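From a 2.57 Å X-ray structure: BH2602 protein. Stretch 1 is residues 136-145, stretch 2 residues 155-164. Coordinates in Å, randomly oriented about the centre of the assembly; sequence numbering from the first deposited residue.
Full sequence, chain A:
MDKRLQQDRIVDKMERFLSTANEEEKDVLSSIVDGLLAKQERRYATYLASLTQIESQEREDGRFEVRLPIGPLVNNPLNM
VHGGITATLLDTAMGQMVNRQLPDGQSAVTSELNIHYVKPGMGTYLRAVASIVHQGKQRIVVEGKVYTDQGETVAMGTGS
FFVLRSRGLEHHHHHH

Stretch 1 (136-145) GKQRIVVEGK
Stretch 2 (155-164) AMGTGSFFVL

Strands 139-145 and 155-163 run antiparallel, their directions 158° apart, in extended backbone conformation (I140 at -121/118, G157 at -171/169, V163 at -84/138). The register pairs R139 with F162, V141 with S160, E143 with T158 and K145 with M156 as non-hydrogen-bonded pairs; the hydrogen-bonded pairs I140-F161, V142-G159 and G144-G157 alternate with them, their CA atoms farther apart.

Each of these three pairs closes a ring of two backbone hydrogen bonds: I140 N to F161 O and F161 N to I140 O, both 2.8 Å; V142 N to G159 O 3.0 Å and G159 N to V142 O 3.1 Å; G144 N to G157 O 3.0 Å and G157 N to G144 O 3.2 Å. A weak bond from V163 N to Q138 O (3.4 Å) extends the ladder.

I140, V142 and F161 share one face. V142 (p) sets CG1 3.4 Å from CE2 of F161 (m, chi2 -122°), an apolar contact. Glycine suits position 159, where an ideal CB would be crowded by that ring. I140 (m, t) meets V163 (t), CG1 to CG2 4.2 Å.

On the other face, small S160 (t) leaves room for R139 (p, t, t, chi4 -89°) to pass, R139 CD to S160 OG 3.2 Å; its guanidinium is hydrogen-bonded elsewhere in the structure. Long K145 (m, t, t, p) reaches along selenomethionine M156 (t, -96°, 130°), K145 NZ 3.5 Å from M156 CG; NZ is likewise hydrogen-bonded elsewhere.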

# COMPACT_ATOMS: atom_id res chain seq x y z
N GLY A 136 8.10 -6.10 -16.14
CA GLY A 136 9.26 -6.98 -16.05
C GLY A 136 8.82 -8.38 -16.47
O GLY A 136 7.66 -8.60 -16.85
N LYS A 137 9.74 -9.34 -16.45
CA LYS A 137 9.36 -10.70 -16.79
C LYS A 137 9.16 -11.44 -15.49
O LYS A 137 8.75 -12.59 -15.45
CB LYS A 137 10.45 -11.37 -17.63
CG LYS A 137 10.39 -11.04 -19.11
CD LYS A 137 10.99 -12.16 -19.94
CE LYS A 137 10.03 -13.34 -20.10
NZ LYS A 137 8.99 -13.08 -21.15
N GLN A 138 9.44 -10.72 -14.41
CA GLN A 138 9.34 -11.21 -13.04
C GLN A 138 7.96 -10.83 -12.43
O GLN A 138 7.17 -11.69 -12.00
CB GLN A 138 10.46 -10.55 -12.23
CG GLN A 138 10.38 -9.01 -12.28
CD GLN A 138 11.66 -8.32 -12.70
OE1 GLN A 138 12.19 -8.52 -13.81
NE2 GLN A 138 12.17 -7.48 -11.82
N ARG A 139 7.69 -9.54 -12.40
CA ARG A 139 6.46 -9.02 -11.84
C ARG A 139 6.04 -7.84 -12.69
O ARG A 139 6.87 -7.21 -13.35
CB ARG A 139 6.71 -8.55 -10.40
CG ARG A 139 7.25 -7.12 -10.29
CD ARG A 139 7.35 -6.72 -8.83
NE ARG A 139 7.36 -5.28 -8.61
CZ ARG A 139 8.46 -4.53 -8.57
NH1 ARG A 139 9.65 -5.08 -8.76
NH2 ARG A 139 8.36 -3.23 -8.33
N ILE A 140 4.74 -7.54 -12.66
CA ILE A 140 4.21 -6.42 -13.43
C ILE A 140 3.55 -5.45 -12.50
O ILE A 140 2.59 -5.78 -11.82
CB ILE A 140 3.19 -6.87 -14.50
CG1 ILE A 140 3.90 -7.57 -15.66
CG2 ILE A 140 2.44 -5.66 -15.04
CD1 ILE A 140 2.96 -8.12 -16.69
N VAL A 141 4.08 -4.23 -12.48
CA VAL A 141 3.56 -3.16 -11.65
C VAL A 141 2.58 -2.37 -12.50
O VAL A 141 2.90 -1.95 -13.61
CB VAL A 141 4.72 -2.27 -11.19
CG1 VAL A 141 4.19 -1.08 -10.38
CG2 VAL A 141 5.70 -3.11 -10.36
N VAL A 142 1.38 -2.18 -11.96
CA VAL A 142 0.31 -1.48 -12.64
C VAL A 142 -0.28 -0.46 -11.68
O VAL A 142 -0.03 -0.53 -10.48
CB VAL A 142 -0.80 -2.46 -13.12
CG1 VAL A 142 -1.23 -3.35 -11.96
CG2 VAL A 142 -2.00 -1.70 -13.66
N GLU A 143 -1.06 0.48 -12.20
CA GLU A 143 -1.66 1.52 -11.38
C GLU A 143 -3.07 1.79 -11.89
O GLU A 143 -3.34 1.60 -13.07
CB GLU A 143 -0.84 2.81 -11.48
CG GLU A 143 -1.10 3.61 -12.78
CD GLU A 143 -0.21 4.82 -12.90
OE1 GLU A 143 -0.28 5.72 -12.03
OE2 GLU A 143 0.57 4.88 -13.88
N GLY A 144 -3.95 2.26 -11.01
CA GLY A 144 -5.31 2.54 -11.44
C GLY A 144 -6.11 3.52 -10.60
O GLY A 144 -5.71 3.91 -9.52
N LYS A 145 -7.27 3.92 -11.12
CA LYS A 145 -8.15 4.84 -10.43
C LYS A 145 -9.59 4.42 -10.64
O LYS A 145 -9.94 3.78 -11.64
CB LYS A 145 -7.98 6.27 -10.97
CG LYS A 145 -6.81 7.00 -10.36
CD LYS A 145 -6.70 8.42 -10.89
CE LYS A 145 -5.55 9.17 -10.24
NZ LYS A 145 -4.25 8.48 -10.50
N ALA A 155 -11.42 6.36 -5.71
CA ALA A 155 -10.21 5.83 -5.11
C ALA A 155 -9.06 5.72 -6.08
O ALA A 155 -9.24 5.69 -7.29
CB ALA A 155 -10.48 4.47 -4.51
N MSE A 156 -7.86 5.65 -5.52
CA MSE A 156 -6.63 5.54 -6.30
C MSE A 156 -5.80 4.44 -5.63
O MSE A 156 -5.88 4.26 -4.41
CB MSE A 156 -5.94 6.90 -6.26
CG MSE A 156 -4.90 7.14 -7.30
SE MSE A 156 -3.14 6.75 -6.66
CE MSE A 156 -2.59 5.62 -8.15
N GLY A 157 -5.03 3.67 -6.42
CA GLY A 157 -4.19 2.62 -5.88
C GLY A 157 -3.21 1.97 -6.85
O GLY A 157 -3.27 2.20 -8.06
N THR A 158 -2.28 1.17 -6.33
CA THR A 158 -1.31 0.48 -7.17
C THR A 158 -1.37 -1.02 -6.88
O THR A 158 -1.89 -1.46 -5.85
CB THR A 158 0.16 0.99 -6.93
OG1 THR A 158 0.53 0.76 -5.56
CG2 THR A 158 0.26 2.54 -7.20
N GLY A 159 -0.86 -1.82 -7.81
CA GLY A 159 -0.86 -3.26 -7.63
C GLY A 159 0.27 -3.96 -8.37
O GLY A 159 0.49 -3.72 -9.55
N SER A 160 0.99 -4.82 -7.66
CA SER A 160 2.08 -5.58 -8.28
C SER A 160 1.56 -7.00 -8.54
O SER A 160 0.90 -7.58 -7.68
CB SER A 160 3.29 -5.62 -7.36
OG SER A 160 4.32 -6.42 -7.92
N PHE A 161 1.84 -7.54 -9.73
CA PHE A 161 1.38 -8.87 -10.12
C PHE A 161 2.50 -9.84 -10.45
O PHE A 161 3.47 -9.49 -11.12
CB PHE A 161 0.45 -8.77 -11.33
CG PHE A 161 -0.86 -8.10 -11.04
CD1 PHE A 161 -2.05 -8.77 -11.26
CD2 PHE A 161 -0.90 -6.80 -10.55
CE1 PHE A 161 -3.26 -8.15 -10.99
CE2 PHE A 161 -2.11 -6.17 -10.28
CZ PHE A 161 -3.29 -6.84 -10.49
N PHE A 162 2.33 -11.07 -10.00
CA PHE A 162 3.33 -12.09 -10.23
C PHE A 162 3.00 -12.84 -11.51
O PHE A 162 1.87 -13.30 -11.71
CB PHE A 162 3.40 -13.05 -9.05
CG PHE A 162 4.72 -13.73 -8.93
CD1 PHE A 162 5.79 -13.08 -8.34
CD2 PHE A 162 4.92 -15.00 -9.48
CE1 PHE A 162 7.05 -13.67 -8.31
CE2 PHE A 162 6.17 -15.60 -9.46
CZ PHE A 162 7.24 -14.93 -8.87
N VAL A 163 4.01 -12.96 -12.37
CA VAL A 163 3.90 -13.63 -13.66
C VAL A 163 4.08 -15.15 -13.56
O VAL A 163 4.98 -15.63 -12.85
CB VAL A 163 4.97 -13.09 -14.63
CG1 VAL A 163 4.83 -13.76 -15.99
CG2 VAL A 163 4.83 -11.59 -14.75
N LEU A 164 3.25 -15.89 -14.28
CA LEU A 164 3.31 -17.35 -14.29
C LEU A 164 3.73 -17.88 -15.67
O LEU A 164 4.51 -18.84 -15.78
CB LEU A 164 1.95 -17.94 -13.92
CG LEU A 164 1.30 -17.45 -12.63
CD1 LEU A 164 0.02 -18.23 -12.40
CD2 LEU A 164 2.23 -17.64 -11.46